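PDB 4TQJ: lectin 2 from Agrocybe aegerita, which binds sugars as a fungal lectin, specifically recognising N-acetylglucosamine at the non-reducing end of glycans. Local coordinates for residues V75-N87 / P97-G109. The protein carries 1 engineered substitution. Residues are numbered along the deposited sequence; the frame is centred on the assembly and turned at random.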
loop_
_atom_site.group_PDB
_atom_site.type_symbol
_atom_site.label_atom_id
_atom_site.label_comp_id
_atom_site.label_asym_id
_atom_site.label_seq_id
_atom_site.Cartn_x
_atom_site.Cartn_y
_atom_site.Cartn_z
ATOM N N VAL A 75 4.327 -16.814 -6.324
ATOM C CA VAL A 75 3.960 -17.928 -7.179
ATOM C C VAL A 75 5.210 -18.572 -7.769
ATOM O O VAL A 75 6.065 -17.886 -8.335
ATOM C CB VAL A 75 3.045 -17.483 -8.327
ATOM C CG1 VAL A 75 2.591 -18.691 -9.120
ATOM C CG2 VAL A 75 1.852 -16.679 -7.806
ATOM N N GLY A 76 5.321 -19.887 -7.615
ATOM C CA GLY A 76 6.448 -20.626 -8.135
ATOM C C GLY A 76 5.990 -21.746 -9.041
ATOM O O GLY A 76 5.091 -22.514 -8.683
ATOM N N PHE A 77 6.592 -21.831 -10.225
ATOM C CA PHE A 77 6.334 -22.939 -11.136
ATOM C C PHE A 77 7.423 -23.968 -10.885
ATOM O O PHE A 77 8.517 -23.859 -11.432
ATOM C CB PHE A 77 6.347 -22.470 -12.602
ATOM C CG PHE A 77 5.209 -21.551 -12.955
ATOM C CD1 PHE A 77 4.100 -22.029 -13.644
ATOM C CD2 PHE A 77 5.237 -20.211 -12.589
ATOM C CE1 PHE A 77 3.046 -21.187 -13.972
ATOM C CE2 PHE A 77 4.181 -19.361 -12.903
ATOM C CZ PHE A 77 3.080 -19.857 -13.595
ATOM N N GLY A 78 7.121 -24.945 -10.029
ATOM C CA GLY A 78 8.081 -25.959 -9.628
ATOM C C GLY A 78 8.118 -27.154 -10.559
ATOM O O GLY A 78 7.799 -27.033 -11.739
ATOM N N ASN A 79 8.518 -28.308 -10.029
ATOM C CA ASN A 79 8.600 -29.535 -10.825
ATOM C C ASN A 79 7.229 -30.171 -11.039
ATOM O O ASN A 79 6.858 -30.512 -12.160
ATOM C CB ASN A 79 9.542 -30.546 -10.163
ATOM C CG ASN A 79 10.986 -30.088 -10.164
ATOM O OD1 ASN A 79 11.465 -29.502 -11.135
ATOM N ND2 ASN A 79 11.690 -30.350 -9.069
ATOM N N ALA A 80 6.470 -30.309 -9.958
ATOM C CA ALA A 80 5.208 -31.047 -9.997
ATOM C C ALA A 80 4.002 -30.149 -10.244
ATOM O O ALA A 80 2.883 -30.631 -10.399
ATOM C CB ALA A 80 5.018 -31.843 -8.711
ATOM N N GLY A 81 4.228 -28.840 -10.269
ATOM C CA GLY A 81 3.147 -27.909 -10.530
ATOM C C GLY A 81 3.418 -26.522 -9.991
ATOM O O GLY A 81 4.568 -26.121 -9.810
ATOM N N VAL A 82 2.343 -25.794 -9.727
ATOM C CA VAL A 82 2.432 -24.418 -9.283
ATOM C C VAL A 82 2.111 -24.314 -7.804
ATOM O O VAL A 82 1.107 -24.857 -7.340
ATOM C CB VAL A 82 1.469 -23.538 -10.091
ATOM C CG1 VAL A 82 1.594 -22.088 -9.674
ATOM C CG2 VAL A 82 1.740 -23.722 -11.591
ATOM N N TYR A 83 2.983 -23.627 -7.068
ATOM C CA TYR A 83 2.837 -23.449 -5.628
ATOM C C TYR A 83 2.653 -21.976 -5.306
ATOM O O TYR A 83 3.342 -21.129 -5.874
ATOM C CB TYR A 83 4.083 -23.957 -4.909
ATOM C CG TYR A 83 4.424 -25.404 -5.182
ATOM C CD1 TYR A 83 4.047 -26.407 -4.288
ATOM C CD2 TYR A 83 5.133 -25.773 -6.319
ATOM C CE1 TYR A 83 4.359 -27.734 -4.521
ATOM C CE2 TYR A 83 5.449 -27.101 -6.562
ATOM C CZ TYR A 83 5.060 -28.076 -5.659
ATOM O OH TYR A 83 5.377 -29.399 -5.892
ATOM N N VAL A 84 1.742 -21.669 -4.383
ATOM C CA VAL A 84 1.437 -20.290 -4.038
ATOM C C VAL A 84 1.575 -20.024 -2.542
ATOM O O VAL A 84 1.112 -20.816 -1.724
ATOM C CB VAL A 84 -0.010 -19.914 -4.450
ATOM C CG1 VAL A 84 -0.344 -18.491 -4.004
ATOM C CG2 VAL A 84 -0.214 -20.080 -5.947
ATOM N N SER A 85 2.216 -18.911 -2.197
ATOM C CA SER A 85 2.227 -18.409 -0.825
ATOM C C SER A 85 1.383 -17.150 -0.736
ATOM O O SER A 85 1.781 -16.077 -1.192
ATOM C CB SER A 85 3.650 -18.115 -0.338
ATOM O OG SER A 85 4.304 -19.299 0.090
ATOM N N VAL A 86 0.212 -17.284 -0.134
ATOM C CA VAL A 86 -0.731 -16.186 -0.075
ATOM C C VAL A 86 -0.273 -15.055 0.846
ATOM O O VAL A 86 0.079 -15.282 1.999
ATOM C CB VAL A 86 -2.129 -16.703 0.317
ATOM C CG1 VAL A 86 -3.093 -15.536 0.538
ATOM C CG2 VAL A 86 -2.649 -17.656 -0.762
ATOM N N ASN A 87 -0.259 -13.838 0.311
ATOM C CA ASN A 87 -0.039 -12.620 1.092
ATOM C C ASN A 87 -1.274 -12.317 1.954
ATOM O O ASN A 87 -2.308 -11.909 1.429
ATOM C CB ASN A 87 0.221 -11.467 0.122
ATOM C CG ASN A 87 0.460 -10.131 0.809
ATOM O OD1 ASN A 87 0.131 -9.923 1.979
ATOM N ND2 ASN A 87 1.018 -9.200 0.055
ATOM N N PRO A 97 4.102 -22.885 1.320
ATOM C CA PRO A 97 3.140 -22.522 0.276
ATOM C C PRO A 97 2.219 -23.698 -0.052
ATOM O O PRO A 97 2.502 -24.823 0.352
ATOM C CB PRO A 97 4.038 -22.195 -0.914
ATOM C CG PRO A 97 5.239 -23.055 -0.715
ATOM C CD PRO A 97 5.449 -23.124 0.774
ATOM N N LYS A 98 1.135 -23.434 -0.773
ATOM C CA LYS A 98 0.183 -24.479 -1.152
ATOM C C LYS A 98 0.231 -24.762 -2.654
ATOM O O LYS A 98 0.285 -23.838 -3.460
ATOM C CB LYS A 98 -1.230 -24.064 -0.744
ATOM C CG LYS A 98 -2.290 -25.135 -0.950
ATOM C CD LYS A 98 -3.662 -24.621 -0.532
ATOM C CE LYS A 98 -4.759 -25.639 -0.836
ATOM N NZ LYS A 98 -6.115 -25.061 -0.604
ATOM N N MET A 99 0.208 -26.039 -3.028
ATOM C CA MET A 99 0.219 -26.417 -4.439
ATOM C C MET A 99 -1.187 -26.321 -5.023
ATOM O O MET A 99 -2.081 -27.070 -4.634
ATOM C CB MET A 99 0.782 -27.829 -4.629
ATOM C CG MET A 99 0.781 -28.304 -6.073
ATOM S SD MET A 99 1.276 -30.033 -6.233
ATOM C CE MET A 99 0.102 -30.808 -5.127
ATOM N N VAL A 100 -1.368 -25.405 -5.968
ATOM C CA VAL A 100 -2.693 -25.072 -6.487
ATOM C C VAL A 100 -3.032 -25.777 -7.802
ATOM O O VAL A 100 -4.180 -25.747 -8.237
ATOM C CB VAL A 100 -2.848 -23.544 -6.663
ATOM C CG1 VAL A 100 -2.587 -22.835 -5.353
ATOM C CG2 VAL A 100 -1.894 -23.023 -7.743
ATOM N N ILE A 101 -2.046 -26.403 -8.438
ATOM C CA ILE A 101 -2.306 -27.130 -9.679
ATOM C C ILE A 101 -1.142 -28.012 -10.128
ATOM O O ILE A 101 0.036 -27.632 -10.037
ATOM C CB ILE A 101 -2.744 -26.181 -10.844
ATOM C CG1 ILE A 101 -3.324 -26.975 -12.018
ATOM C CG2 ILE A 101 -1.584 -25.316 -11.326
ATOM C CD1 ILE A 101 -4.006 -26.113 -13.053
ATOM N N ALA A 102 -1.492 -29.196 -10.618
ATOM C CA ALA A 102 -0.526 -30.156 -11.121
ATOM C C ALA A 102 -0.274 -29.981 -12.622
ATOM O O ALA A 102 -0.407 -30.922 -13.399
ATOM C CB ALA A 102 -0.990 -31.585 -10.812
ATOM N N ASN A 103 0.107 -28.769 -13.022
ATOM C CA ASN A 103 0.439 -28.480 -14.415
ATOM C C ASN A 103 1.466 -27.342 -14.481
ATOM O O ASN A 103 1.777 -26.735 -13.457
ATOM C CB ASN A 103 -0.816 -28.083 -15.206
ATOM C CG ASN A 103 -1.788 -29.241 -15.404
ATOM O OD1 ASN A 103 -2.649 -29.489 -14.567
ATOM N ND2 ASN A 103 -1.663 -29.935 -16.525
ATOM N N PHE A 104 1.976 -27.055 -15.675
ATOM C CA PHE A 104 2.907 -25.934 -15.879
ATOM C C PHE A 104 4.211 -26.127 -15.108
ATOM O O PHE A 104 4.901 -25.161 -14.772
ATOM C CB PHE A 104 2.258 -24.599 -15.492
ATOM C CG PHE A 104 1.028 -24.254 -16.308
ATOM C CD1 PHE A 104 1.144 -23.753 -17.599
ATOM C CD2 PHE A 104 -0.236 -24.416 -15.776
ATOM C CE1 PHE A 104 0.002 -23.441 -18.346
ATOM C CE2 PHE A 104 -1.370 -24.103 -16.513
ATOM C CZ PHE A 104 -1.253 -23.616 -17.791
ATOM N N GLY A 105 4.543 -27.383 -14.826
ATOM C CA GLY A 105 5.770 -27.697 -14.124
ATOM C C GLY A 105 6.784 -28.405 -15.005
ATOM O O GLY A 105 6.469 -28.869 -16.100
ATOM N N TYR A 106 8.017 -28.471 -14.519
ATOM C CA TYR A 106 9.091 -29.158 -15.215
ATOM C C TYR A 106 8.759 -30.638 -15.410
ATOM O O TYR A 106 9.057 -31.206 -16.462
ATOM C CB TYR A 106 10.378 -29.030 -14.405
ATOM C CG TYR A 106 11.595 -29.510 -15.134
ATOM C CD1 TYR A 106 12.383 -28.625 -15.862
ATOM C CD2 TYR A 106 11.963 -30.849 -15.101
ATOM C CE1 TYR A 106 13.509 -29.066 -16.532
ATOM C CE2 TYR A 106 13.082 -31.295 -15.778
ATOM C CZ TYR A 106 13.847 -30.402 -16.488
ATOM O OH TYR A 106 14.959 -30.847 -17.153
ATOM N N ASP A 107 8.159 -31.248 -14.385
ATOM C CA ASP A 107 7.765 -32.654 -14.429
ATOM C C ASP A 107 6.285 -32.821 -14.755
ATOM O O ASP A 107 5.840 -33.908 -15.102
ATOM C CB ASP A 107 8.062 -33.343 -13.089
ATOM C CG ASP A 107 9.543 -33.487 -12.805
ATOM O OD1 ASP A 107 10.308 -33.762 -13.735
ATOM O OD2 ASP A 107 9.930 -33.333 -11.630
ATOM N N ALA A 108 5.524 -31.741 -14.638
ATOM C CA ALA A 108 4.104 -31.769 -14.959
ATOM C C ALA A 108 3.850 -31.017 -16.259
ATOM O O ALA A 108 3.631 -29.807 -16.254
ATOM C CB ALA A 108 3.284 -31.153 -13.842
ATOM N N GLY A 109 3.883 -31.729 -17.376
ATOM C CA GLY A 109 3.603 -31.112 -18.655
ATOM C C GLY A 109 4.880 -30.867 -19.424
ATOM O O GLY A 109 4.846 -30.359 -20.538
#
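Val84 and Lys98 exchange two backbone hydrogen bonds, each 2.8 Å from N to O, and anchor the antiparallel pairing of strands 82-85 and 98-101. Further along, Val100 N bonds to Val82 O, whereas Val82 N turns to Ile101 O; this one-residue slip is a beta bulge. Beyond it the turn at 78-81 is gripped by the loop after strand 98-101: Gly78 O takes Tyr106 N (3.1 Å) on a lone pair, and Asn79 O accepts Asp107 N (2.7 Å) and, weakly, Ala108 N.

On one face of the sheet Met99 CG sits over the Tyr83 ring, offset toward its rim, while Met99 CB comes to 3.6 Å from Tyr83 CD1. With chi1 at 178° and chi2 also extended, SD stands oblique to the ring, 4.8 Å from the centroid, in a Met-aromatic contact. On the opposite face Val82 CG2 meets Ile101 CG2 at 3.7 Å; Val100, at the bulge, sets CG1 against Val84 CG2. Phe77 brings its ring edge to Phe104 O, an oxygen that also accepts a hydrogen bond from Arg118.

Together these strands form the outer half of a four-stranded beta-propeller blade, 98-101 being its outermost strand; Phe77, Ile101 and Phe104 reach strand 130-134 of the next blade.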